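Local coordinates for protein TETR family transcriptional repressor LFRR (Mycobacterium smegmatis, PDB 2V57) that represses transcription of the lfrRA efflux pump operon by binding directly to the promoter region upstream of its own gene, at residues A62-V67 and P116-Y121. Numbering follows the deposited sequence.
Sequences ALARHV and PELAAY. With SO4 (sulfate ion), chain G.
In this TetR-family repressor, the helix that follows the DNA-binding helix-turn-helix motif, helix 56-77, meets the short helix 116-123 where Arg65 lies across the ring of Tyr121 and Ala64 faces Leu118. The two segments run nearly parallel, their directions 11° apart and their axes 10.5 Å apart at closest approach. Alanine suits the buried spot at 64: its small CB meets Leu118 CD2 at 3.8 Å, while Glu109 and Val106 of neighbouring helices also touch it. Leucine's forked end serves two partners, for its other methyl, Leu118 CD1, lies 3.7 Å from Arg65 CG. Arg65 CG also sits over the centre of the Tyr121 ring, 3.7 Å from its centroid and 9° off the ring normal, a CH-pi contact. CB and CD flank it over the ring: Arg65 CB is 3.7 Å from Tyr121 CE2, and CD comes near the CE1 side. Beyond CD the chain bends, and the guanidinium plane stands 74° from the ring plane, so the two do not stack. Arg65 NH1 donates to sulfate O1 at 2.9 Å, and NE adds a weak bond to the same oxygen. Tyr53 and Arg16 also bind this ion, probably acquired from the crystallisation liquor. Tyrosine offers a broad face for the arginine stem and a hydroxyl hydrogen-bonded to Asp69 of helix 56-77, which together should restrain the ring's position. Between the segments the contact is apolar and CH-pi, the Tyr121 to Asp69 bond adds a polar tie between the helices, and arginine's long aliphatic stem serves the packing while its charged end serves the anion.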
loop_
_atom_site.group_PDB
_atom_site.type_symbol
_atom_site.label_atom_id
_atom_site.label_comp_id
_atom_site.label_asym_id
_atom_site.label_seq_id
_atom_site.Cartn_x
_atom_site.Cartn_y
_atom_site.Cartn_z
ATOM N N ALA B 62 -16.470 -8.597 -1.105
ATOM C CA ALA B 62 -16.344 -10.045 -1.348
ATOM C C ALA B 62 -14.967 -10.479 -1.896
ATOM O O ALA B 62 -14.414 -11.502 -1.472
ATOM C CB ALA B 62 -17.449 -10.527 -2.285
ATOM N N LEU B 63 -14.415 -9.707 -2.829
ATOM C CA LEU B 63 -13.124 -10.048 -3.421
ATOM C C LEU B 63 -12.055 -9.972 -2.334
ATOM O O LEU B 63 -11.188 -10.847 -2.225
ATOM C CB LEU B 63 -12.785 -9.063 -4.548
ATOM C CG LEU B 63 -11.406 -9.139 -5.221
ATOM C CD1 LEU B 63 -11.281 -10.408 -6.004
ATOM C CD2 LEU B 63 -11.168 -7.934 -6.141
ATOM N N ALA B 64 -12.129 -8.916 -1.527
ATOM C CA ALA B 64 -11.162 -8.705 -0.449
ATOM C C ALA B 64 -11.225 -9.846 0.571
ATOM O O ALA B 64 -10.190 -10.399 0.967
ATOM C CB ALA B 64 -11.372 -7.318 0.213
ATOM N N ARG B 65 -12.428 -10.210 1.009
ATOM C CA ARG B 65 -12.586 -11.433 1.788
ATOM C C ARG B 65 -11.914 -12.657 1.102
ATOM O O ARG B 65 -11.114 -13.372 1.712
ATOM C CB ARG B 65 -14.072 -11.713 2.099
ATOM C CG ARG B 65 -14.718 -10.757 3.129
ATOM C CD ARG B 65 -16.069 -11.316 3.601
ATOM N NE ARG B 65 -17.092 -11.363 2.544
ATOM C CZ ARG B 65 -17.826 -10.308 2.171
ATOM N NH1 ARG B 65 -18.760 -10.432 1.239
ATOM N NH2 ARG B 65 -17.637 -9.121 2.737
ATOM N N HIS B 66 -12.224 -12.878 -0.169
ATOM C CA HIS B 66 -11.703 -14.035 -0.895
ATOM C C HIS B 66 -10.171 -14.052 -0.936
ATOM O O HIS B 66 -9.558 -15.093 -0.654
ATOM C CB HIS B 66 -12.295 -14.102 -2.314
ATOM C CG HIS B 66 -11.809 -15.276 -3.124
ATOM N ND1 HIS B 66 -12.071 -16.585 -2.781
ATOM C CD2 HIS B 66 -11.094 -15.327 -4.274
ATOM C CE1 HIS B 66 -11.526 -17.391 -3.679
ATOM N NE2 HIS B 66 -10.929 -16.651 -4.593
ATOM N N VAL B 67 -9.557 -12.907 -1.257
ATOM C CA VAL B 67 -8.106 -12.796 -1.251
ATOM C C VAL B 67 -7.481 -13.028 0.121
ATOM O O VAL B 67 -6.459 -13.707 0.218
ATOM C CB VAL B 67 -7.608 -11.453 -1.856
ATOM C CG1 VAL B 67 -6.090 -11.352 -1.752
ATOM C CG2 VAL B 67 -8.051 -11.350 -3.322
ATOM N N PRO B 116 -15.225 -1.347 8.946
ATOM C CA PRO B 116 -14.682 -1.987 10.148
ATOM C C PRO B 116 -14.953 -3.484 10.135
ATOM O O PRO B 116 -14.175 -4.256 10.684
ATOM C CB PRO B 116 -15.469 -1.333 11.295
ATOM C CG PRO B 116 -16.066 -0.103 10.716
ATOM C CD PRO B 116 -16.251 -0.336 9.264
ATOM N N GLU B 117 -16.050 -3.896 9.512
ATOM C CA GLU B 117 -16.327 -5.327 9.417
ATOM C C GLU B 117 -15.278 -6.047 8.565
ATOM O O GLU B 117 -14.866 -7.174 8.880
ATOM C CB GLU B 117 -17.738 -5.588 8.864
ATOM C CG GLU B 117 -17.982 -7.041 8.491
ATOM C CD GLU B 117 -17.797 -7.989 9.681
ATOM O OE1 GLU B 117 -17.928 -7.548 10.854
ATOM O OE2 GLU B 117 -17.510 -9.181 9.440
ATOM N N LEU B 118 -14.838 -5.404 7.481
ATOM C CA LEU B 118 -13.826 -6.013 6.633
ATOM C C LEU B 118 -12.487 -5.978 7.370
ATOM O O LEU B 118 -11.670 -6.888 7.222
ATOM C CB LEU B 118 -13.717 -5.295 5.282
ATOM C CG LEU B 118 -12.913 -5.981 4.175
ATOM C CD1 LEU B 118 -13.558 -7.345 3.764
ATOM C CD2 LEU B 118 -12.772 -5.051 2.982
ATOM N N ALA B 119 -12.273 -4.936 8.171
ATOM C CA ALA B 119 -11.046 -4.844 8.961
ATOM C C ALA B 119 -10.977 -6.022 9.947
ATOM O O ALA B 119 -9.915 -6.616 10.140
ATOM C CB ALA B 119 -10.973 -3.529 9.691
ATOM N N ALA B 120 -12.109 -6.337 10.571
ATOM C CA ALA B 120 -12.199 -7.471 11.503
ATOM C C ALA B 120 -11.944 -8.788 10.778
ATOM O O ALA B 120 -11.275 -9.687 11.304
ATOM C CB ALA B 120 -13.581 -7.502 12.220
ATOM N N TYR B 121 -12.473 -8.906 9.566
ATOM C CA TYR B 121 -12.235 -10.100 8.759
ATOM C C TYR B 121 -10.745 -10.323 8.480
ATOM O O TYR B 121 -10.246 -11.446 8.621
ATOM C CB TYR B 121 -12.994 -10.009 7.436
ATOM C CG TYR B 121 -13.173 -11.340 6.732
ATOM C CD1 TYR B 121 -14.283 -12.141 6.992
ATOM C CD2 TYR B 121 -12.245 -11.783 5.803
ATOM C CE1 TYR B 121 -14.461 -13.367 6.338
ATOM C CE2 TYR B 121 -12.397 -13.008 5.154
ATOM C CZ TYR B 121 -13.497 -13.792 5.418
ATOM O OH TYR B 121 -13.638 -14.999 4.753
HETATM S S SO4 G . -19.446 -13.541 -0.944
HETATM O O1 SO4 G . -18.469 -13.053 0.011
HETATM O O2 SO4 G . -18.820 -13.934 -2.192
HETATM O O3 SO4 G . -20.168 -14.705 -0.407
HETATM O O4 SO4 G . -20.385 -12.444 -1.192
#